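Local coordinates for protein putative (Helicobacter pylori, PDB 4O8S) that probably transfers nucleotidyl groups from a nucleoside triphosphate to an acceptor, as a member of the nucleotidyltransferase superfamily related to the AbiEii toxins, at residues E10-A15 / A63-I68; S43-F48 / T99-I104; I69-H74 / R88-D93. One frame throughout, in Å; residues are numbered along the deposited sequence.

Contact 1: E10-A15 / A63-I68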
# COMPACT_ATOMS: atom_id res chain seq x y z
N GLU A 10 9.26 -11.43 3.58
CA GLU A 10 9.12 -10.26 4.46
C GLU A 10 10.47 -9.81 5.00
O GLU A 10 10.76 -8.61 5.10
CB GLU A 10 8.17 -10.55 5.63
CG GLU A 10 8.01 -9.33 6.56
CD GLU A 10 6.93 -9.49 7.63
OE1 GLU A 10 6.15 -10.47 7.60
OE2 GLU A 10 6.84 -8.59 8.51
N LYS A 11 11.32 -10.77 5.35
CA LYS A 11 12.64 -10.46 5.89
C LYS A 11 13.49 -9.71 4.87
O LYS A 11 14.20 -8.75 5.21
CB LYS A 11 13.33 -11.75 6.32
CG LYS A 11 14.77 -11.58 6.78
CD LYS A 11 15.38 -12.97 6.99
CE LYS A 11 16.74 -12.92 7.66
NZ LYS A 11 17.32 -14.30 7.83
N LEU A 12 13.42 -10.13 3.61
CA LEU A 12 14.17 -9.43 2.57
C LEU A 12 13.60 -8.05 2.34
O LEU A 12 14.35 -7.09 2.23
CB LEU A 12 14.16 -10.23 1.26
CG LEU A 12 14.70 -9.53 0.01
CD1 LEU A 12 16.18 -9.18 0.12
CD2 LEU A 12 14.46 -10.44 -1.20
N MSE A 13 12.27 -7.95 2.28
CA MSE A 13 11.65 -6.64 2.08
C MSE A 13 12.04 -5.64 3.17
O MSE A 13 12.43 -4.51 2.87
CB MSE A 13 10.13 -6.76 2.00
CG MSE A 13 9.63 -7.52 0.77
SE MSE A 13 7.68 -7.20 0.60
CE MSE A 13 7.05 -7.98 2.27
N ARG A 14 11.97 -6.07 4.43
CA ARG A 14 12.33 -5.20 5.56
C ARG A 14 13.77 -4.71 5.53
O ARG A 14 14.03 -3.53 5.76
CB ARG A 14 12.10 -5.92 6.90
CG ARG A 14 10.64 -6.07 7.30
CD ARG A 14 10.52 -6.49 8.78
NE ARG A 14 9.12 -6.44 9.22
CZ ARG A 14 8.53 -5.35 9.69
NH1 ARG A 14 9.21 -4.21 9.80
NH2 ARG A 14 7.25 -5.40 10.06
N ALA A 15 14.70 -5.62 5.25
CA ALA A 15 16.12 -5.26 5.19
C ALA A 15 16.33 -4.19 4.13
O ALA A 15 17.05 -3.19 4.33
CB ALA A 15 16.95 -6.47 4.87
N ALA A 63 21.98 -4.65 1.26
CA ALA A 63 20.89 -4.88 2.22
C ALA A 63 20.63 -6.37 2.47
O ALA A 63 20.08 -6.73 3.51
CB ALA A 63 19.61 -4.20 1.76
N ILE A 64 20.99 -7.22 1.50
CA ILE A 64 20.72 -8.65 1.60
C ILE A 64 21.08 -9.21 2.98
O ILE A 64 22.23 -9.12 3.40
CB ILE A 64 21.47 -9.47 0.52
CG1 ILE A 64 21.19 -8.91 -0.87
CG2 ILE A 64 21.06 -10.93 0.60
CD1 ILE A 64 19.71 -8.88 -1.24
N PRO A 65 20.07 -9.76 3.68
CA PRO A 65 20.23 -10.30 5.04
C PRO A 65 20.66 -11.76 5.00
O PRO A 65 20.50 -12.44 3.98
CB PRO A 65 18.82 -10.19 5.62
CG PRO A 65 17.93 -10.44 4.40
CD PRO A 65 18.66 -9.82 3.23
N ASN A 66 21.20 -12.24 6.11
CA ASN A 66 21.65 -13.62 6.19
C ASN A 66 20.48 -14.59 6.02
O ASN A 66 19.39 -14.34 6.52
CB ASN A 66 22.36 -13.86 7.52
CG ASN A 66 23.10 -15.19 7.57
OD1 ASN A 66 22.83 -16.03 8.42
ND2 ASN A 66 24.04 -15.38 6.64
N GLY A 67 20.70 -15.67 5.28
CA GLY A 67 19.62 -16.61 5.01
C GLY A 67 18.98 -16.42 3.65
O GLY A 67 18.19 -17.25 3.21
N ILE A 68 19.33 -15.32 2.98
CA ILE A 68 18.82 -15.04 1.63
C ILE A 68 19.99 -15.01 0.65
O ILE A 68 21.03 -14.43 0.95
CB ILE A 68 18.10 -13.66 1.55
CG1 ILE A 68 16.97 -13.57 2.60
CG2 ILE A 68 17.56 -13.42 0.13
CD1 ILE A 68 15.78 -14.49 2.31

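Contact 2: S43-F48 / T99-I104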
# COMPACT_ATOMS: atom_id res chain seq x y z
N SER A 43 1.54 -8.68 1.77
CA SER A 43 1.82 -7.83 0.60
C SER A 43 3.22 -8.18 0.10
O SER A 43 4.13 -8.35 0.91
CB SER A 43 1.79 -6.36 1.02
OG SER A 43 1.69 -5.48 -0.10
N GLU A 44 3.42 -8.26 -1.21
CA GLU A 44 4.67 -8.82 -1.73
C GLU A 44 5.53 -7.88 -2.58
O GLU A 44 6.69 -8.20 -2.84
CB GLU A 44 4.40 -10.10 -2.55
CG GLU A 44 3.26 -10.97 -2.05
CD GLU A 44 2.82 -11.99 -3.11
OE1 GLU A 44 2.26 -11.58 -4.16
OE2 GLU A 44 3.03 -13.21 -2.88
N ASP A 45 4.98 -6.77 -3.07
CA ASP A 45 5.76 -5.86 -3.93
C ASP A 45 6.27 -4.64 -3.15
O ASP A 45 5.65 -4.24 -2.16
CB ASP A 45 4.89 -5.38 -5.11
CG ASP A 45 4.38 -6.53 -5.97
OD1 ASP A 45 5.08 -7.58 -6.04
OD2 ASP A 45 3.29 -6.39 -6.59
N LEU A 46 7.39 -4.05 -3.58
CA LEU A 46 7.84 -2.81 -2.95
C LEU A 46 7.66 -1.66 -3.93
O LEU A 46 8.09 -1.73 -5.10
CB LEU A 46 9.31 -2.91 -2.52
CG LEU A 46 9.69 -3.83 -1.35
CD1 LEU A 46 11.19 -3.82 -1.18
CD2 LEU A 46 9.02 -3.36 -0.06
N ASP A 47 7.01 -0.59 -3.46
CA ASP A 47 6.75 0.58 -4.31
C ASP A 47 7.21 1.84 -3.58
O ASP A 47 6.83 2.08 -2.41
CB ASP A 47 5.25 0.66 -4.64
CG ASP A 47 4.97 1.41 -5.94
OD1 ASP A 47 5.92 1.69 -6.71
OD2 ASP A 47 3.78 1.69 -6.21
N PHE A 48 8.01 2.66 -4.26
CA PHE A 48 8.57 3.87 -3.66
C PHE A 48 8.30 5.11 -4.48
O PHE A 48 8.06 5.03 -5.70
CB PHE A 48 10.09 3.75 -3.54
CG PHE A 48 10.56 2.62 -2.67
CD1 PHE A 48 10.78 1.36 -3.20
CD2 PHE A 48 10.84 2.84 -1.32
CE1 PHE A 48 11.26 0.31 -2.39
CE2 PHE A 48 11.31 1.81 -0.51
CZ PHE A 48 11.51 0.53 -1.05
N THR A 99 10.81 -14.09 -6.69
CA THR A 99 10.95 -12.76 -7.24
C THR A 99 10.37 -11.70 -6.30
O THR A 99 9.23 -11.84 -5.82
CB THR A 99 10.26 -12.65 -8.62
OG1 THR A 99 10.88 -13.56 -9.54
CG2 THR A 99 10.36 -11.22 -9.17
N LEU A 100 11.16 -10.66 -6.03
CA LEU A 100 10.66 -9.45 -5.38
C LEU A 100 10.61 -8.32 -6.41
O LEU A 100 11.65 -7.93 -6.97
CB LEU A 100 11.56 -9.03 -4.21
CG LEU A 100 11.24 -7.65 -3.60
CD1 LEU A 100 9.81 -7.63 -3.11
CD2 LEU A 100 12.19 -7.34 -2.45
N LYS A 101 9.42 -7.81 -6.67
CA LYS A 101 9.27 -6.67 -7.58
C LYS A 101 9.49 -5.36 -6.82
O LYS A 101 8.89 -5.14 -5.76
CB LYS A 101 7.90 -6.67 -8.27
CG LYS A 101 7.68 -5.40 -9.12
CD LYS A 101 6.58 -5.57 -10.18
CE LYS A 101 5.18 -5.68 -9.59
NZ LYS A 101 4.13 -5.67 -10.67
N LEU A 102 10.35 -4.51 -7.36
CA LEU A 102 10.64 -3.22 -6.73
C LEU A 102 10.44 -2.13 -7.76
O LEU A 102 11.09 -2.12 -8.81
CB LEU A 102 12.08 -3.20 -6.19
CG LEU A 102 12.49 -2.14 -5.17
CD1 LEU A 102 13.77 -2.59 -4.49
CD2 LEU A 102 12.72 -0.78 -5.83
N GLU A 103 9.52 -1.21 -7.47
CA GLU A 103 9.23 -0.11 -8.38
C GLU A 103 9.45 1.25 -7.74
O GLU A 103 9.16 1.45 -6.55
CB GLU A 103 7.80 -0.21 -8.88
CG GLU A 103 7.55 -1.35 -9.84
CD GLU A 103 6.43 -1.01 -10.82
OE1 GLU A 103 6.29 0.20 -11.16
OE2 GLU A 103 5.70 -1.94 -11.22
N ILE A 104 9.93 2.19 -8.54
CA ILE A 104 10.12 3.55 -8.07
C ILE A 104 9.49 4.52 -9.06
O ILE A 104 9.62 4.36 -10.29
CB ILE A 104 11.61 3.89 -7.94
CG1 ILE A 104 12.39 2.71 -7.35
CG2 ILE A 104 11.81 5.17 -7.12
CD1 ILE A 104 13.89 2.95 -7.28
O HOH W 1 7.10 -9.00 -5.52

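Contact 3: I69-H74 / R88-D93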
# COMPACT_ATOMS: atom_id res chain seq x y z
N ILE A 69 19.82 -15.65 -0.50
CA ILE A 69 20.82 -15.57 -1.56
C ILE A 69 20.33 -14.71 -2.71
O ILE A 69 19.28 -15.00 -3.28
CB ILE A 69 21.17 -16.95 -2.15
CG1 ILE A 69 21.83 -17.85 -1.10
CG2 ILE A 69 22.12 -16.79 -3.35
CD1 ILE A 69 20.84 -18.70 -0.31
N LEU A 70 21.08 -13.66 -3.03
CA LEU A 70 20.77 -12.84 -4.19
C LEU A 70 21.30 -13.47 -5.46
O LEU A 70 22.51 -13.53 -5.69
CB LEU A 70 21.36 -11.44 -4.03
CG LEU A 70 21.07 -10.46 -5.17
CD1 LEU A 70 19.57 -10.38 -5.49
CD2 LEU A 70 21.62 -9.09 -4.81
N ASN A 71 20.38 -13.97 -6.29
CA ASN A 71 20.75 -14.53 -7.59
C ASN A 71 21.04 -13.46 -8.65
O ASN A 71 22.11 -13.47 -9.28
CB ASN A 71 19.66 -15.49 -8.07
CG ASN A 71 19.62 -16.77 -7.25
OD1 ASN A 71 20.56 -17.07 -6.52
ND2 ASN A 71 18.53 -17.53 -7.37
N ASP A 72 20.10 -12.53 -8.83
CA ASP A 72 20.19 -11.53 -9.89
C ASP A 72 19.23 -10.35 -9.64
O ASP A 72 18.19 -10.52 -9.00
CB ASP A 72 19.87 -12.18 -11.24
CG ASP A 72 20.07 -11.24 -12.42
OD1 ASP A 72 21.14 -10.57 -12.47
OD2 ASP A 72 19.17 -11.18 -13.29
N ILE A 73 19.60 -9.17 -10.12
CA ILE A 73 18.65 -8.06 -10.20
C ILE A 73 18.46 -7.66 -11.66
O ILE A 73 19.38 -7.10 -12.26
CB ILE A 73 19.12 -6.82 -9.43
CG1 ILE A 73 19.44 -7.16 -7.97
CG2 ILE A 73 18.06 -5.70 -9.49
CD1 ILE A 73 20.02 -5.97 -7.18
N HIS A 74 17.29 -7.95 -12.22
CA HIS A 74 16.96 -7.53 -13.58
C HIS A 74 16.31 -6.14 -13.61
O HIS A 74 15.27 -5.90 -12.97
CB HIS A 74 16.05 -8.58 -14.26
CG HIS A 74 15.65 -8.20 -15.66
ND1 HIS A 74 16.55 -8.14 -16.70
CD2 HIS A 74 14.44 -7.86 -16.18
CE1 HIS A 74 15.92 -7.77 -17.80
NE2 HIS A 74 14.64 -7.60 -17.51
N ARG A 88 15.76 -11.20 -7.90
CA ARG A 88 15.60 -12.65 -7.86
C ARG A 88 16.52 -13.27 -6.82
O ARG A 88 17.71 -12.94 -6.74
CB ARG A 88 15.82 -13.25 -9.26
CG ARG A 88 15.09 -12.47 -10.34
CD ARG A 88 15.04 -13.21 -11.65
NE ARG A 88 14.61 -12.35 -12.75
CZ ARG A 88 13.33 -12.08 -13.05
NH1 ARG A 88 12.35 -12.60 -12.32
NH2 ARG A 88 13.04 -11.28 -14.07
N TYR A 89 15.95 -14.14 -6.00
CA TYR A 89 16.65 -14.60 -4.81
C TYR A 89 16.20 -15.99 -4.42
O TYR A 89 15.13 -16.46 -4.84
CB TYR A 89 16.40 -13.64 -3.63
CG TYR A 89 14.99 -13.74 -3.07
CD1 TYR A 89 13.96 -12.97 -3.60
CD2 TYR A 89 14.70 -14.60 -2.02
CE1 TYR A 89 12.67 -13.06 -3.10
CE2 TYR A 89 13.42 -14.69 -1.51
CZ TYR A 89 12.42 -13.92 -2.04
OH TYR A 89 11.14 -14.03 -1.54
N ALA A 90 17.02 -16.63 -3.60
CA ALA A 90 16.67 -17.91 -2.98
C ALA A 90 16.97 -17.80 -1.49
O ALA A 90 17.49 -16.77 -1.03
CB ALA A 90 17.48 -19.06 -3.60
N THR A 91 16.63 -18.84 -0.74
CA THR A 91 16.89 -18.86 0.70
C THR A 91 17.76 -20.06 1.08
O THR A 91 18.10 -20.87 0.22
CB THR A 91 15.58 -18.93 1.52
OG1 THR A 91 14.95 -20.20 1.32
CG2 THR A 91 14.64 -17.83 1.10
N LYS A 92 18.11 -20.15 2.35
CA LYS A 92 18.78 -21.34 2.86
C LYS A 92 17.75 -22.46 3.00
O LYS A 92 18.06 -23.64 2.84
CB LYS A 92 19.46 -21.06 4.20
CG LYS A 92 20.53 -19.98 4.14
CD LYS A 92 21.50 -20.20 2.98
CE LYS A 92 22.57 -19.12 2.93
NZ LYS A 92 23.41 -19.11 4.17
N ASP A 93 16.52 -22.05 3.28
CA ASP A 93 15.42 -22.98 3.48
C ASP A 93 14.96 -23.61 2.16
O ASP A 93 14.28 -24.64 2.16
CB ASP A 93 14.24 -22.24 4.14
CG ASP A 93 14.68 -21.38 5.32
OD1 ASP A 93 15.84 -21.51 5.77
OD2 ASP A 93 13.85 -20.58 5.81

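Contact 1: E10-A15 / A63-I68
A turn of helix 4-19 lies against the irregular connection 63-68, and the two backbones come nearest at A15 and A63, whose CA atoms are 5.6 Å apart. At this close point the A15 methyl carbon CB rests 3.4 Å from the carbonyl oxygen O of A63. A15 CB also touches the P65 ring at CD. L12 enters beside it with CG anti to the backbone N; its branch CD1 lies 3.8 Å from I64 CD1, the two side chains running the same way, and 4.0 Å from P65 CD, the leucine and proline side chains crossing at about a right angle. The connection leads from helix 56-63 into strand 68-75 of the nucleotidyltransferase sheet, and it reverses through a type II beta turn, P65 to I68, closed by a bond from I68 N to P65 O. G67 takes the third position of that turn with positive phi (99°), a conformation suited to glycine. Along the outer side K11 stretches fully extended, its CE 4.0 Å from P65 CB as the two side chains slide past each other. Its ammonium then reaches the turn: K11 NZ donates to N66 O at a very short 2.5 Å, arriving nearly along the C=O axis (167°). Turned away from the connection, R14 NE and E10 OE2 form a 3.2 Å salt bridge, while E10 OE1 is hydrogen-bonded to Y34 OH.

Contact 2: S43-F48 / T99-I104
Strands 46-50 and 98-106 are parallel neighbours in the sheet of the nucleotidyltransferase fold, the axes of the two short strand segments only 9° apart. The sequence D45-L46-D47-F48 fits the acidic-hydrophobic-acidic-hydrophobic pattern of this superfamily, and E103 on the neighbouring strand probably corresponds to the third acidic residue of many relatives; in those relatives such carboxylates bind metal ions. Three backbone bonds set the register: L46 N gives its hydrogen to K101 O almost straight (177°), E103 N donates to L46 O over 2.8 Å, and F48 N donates to E103 O over 2.8 Å.

The tight side is the hydrophobic face of L46, F48, L100, L102 and I104. L46 CD1 lies 3.9 Å from L100 CD2, their chains crossing obliquely. L102 CD2 lies 3.9 Å from F48 CE1, while E103 O lies at the edge of the F48 ring. Helix 4-19 covers the L46 and L100 end of this face through I16 and V17, and L20 and M25 of the following loop close over F48.

The other face is polar and looser. D45 and K101 cross obliquely, but D45 OD2 stays 4.2 Å from K101 NZ, beyond a salt bridge. The D47 carboxylate, turned 65° from that of E103, lays OD1 beside E103 CB; the two acidic groups do not pair, and E103 turns its OE2 to R84 in a salt bridge. The neighbouring D47 and E103 might raise each other's pKa, though R84 would offset this for E103. Where the strands part, a water fills in: it donates to E44 O and, over 2.5 Å, to D45 OD1, and accepts from K101 N at 2.8 Å.

Contact 3: I69-H74 / R88-D93
A classic beta bulge interrupts the antiparallel pairing of strands 68-75 and 82-91 in the sheet: N71 and D72 both face R88, and the register slips by one residue. Before the slip, I69 and A90 form a hydrogen-bonded pair, with I69 N donating to A90 O at 2.6 Å and A90 N to I69 O at 2.8 Å. Within the bulge R88 O takes two donors. N71 N lies on a lone pair in the carbonyl plane, 2.9 Å from R88 O, though its bond is bent (133°); D72 N, 3.2 Å from R88 O, comes from 31° above that plane. R88 N then returns a bond to D72 O, 2.8 Å away and nearly along the C=O axis.

Side chains add little polar pairing across the strands. I69 CD1 lies 3.7 Å from K92 CD, and L70 CD1 comes 3.4 Å from R88 O. R88 runs extended from CG to NE past H74, with NH2 4.0 Å from H74 CB. The polar ends look elsewhere: N71 ND2 bonds to E97 and Y89 OH to H9. The pairing therefore rests on backbone bonds, and the doubly used R88 carbonyl holds the extra residue of the bulge in place.

In the fold
Contacts 2 and 3 belong to one sheet, their centres about 15 Å apart; strands 82-91 and 98-106 are neighbours, so the starts of 88-93 and 99-104 meet, Y89 lying by T99 and L100. Contact 1 joins helix 4-19 to the connection feeding strand 68-75, its centre about 13 Å from that of contact 2 and 10 Å from that of contact 3. L12 ties all three together: its CD2 sits 3.5 Å from Y89 CD1 and 4.0 Å from L100 CD2. G67 O, 3.0 Å from K92 N in a probable hydrogen bond, carries the turn of contact 1 into contact 3. The acidic cluster, the likely active-site region, lies on contact 2, while contact 3 forms the sheet's outer part.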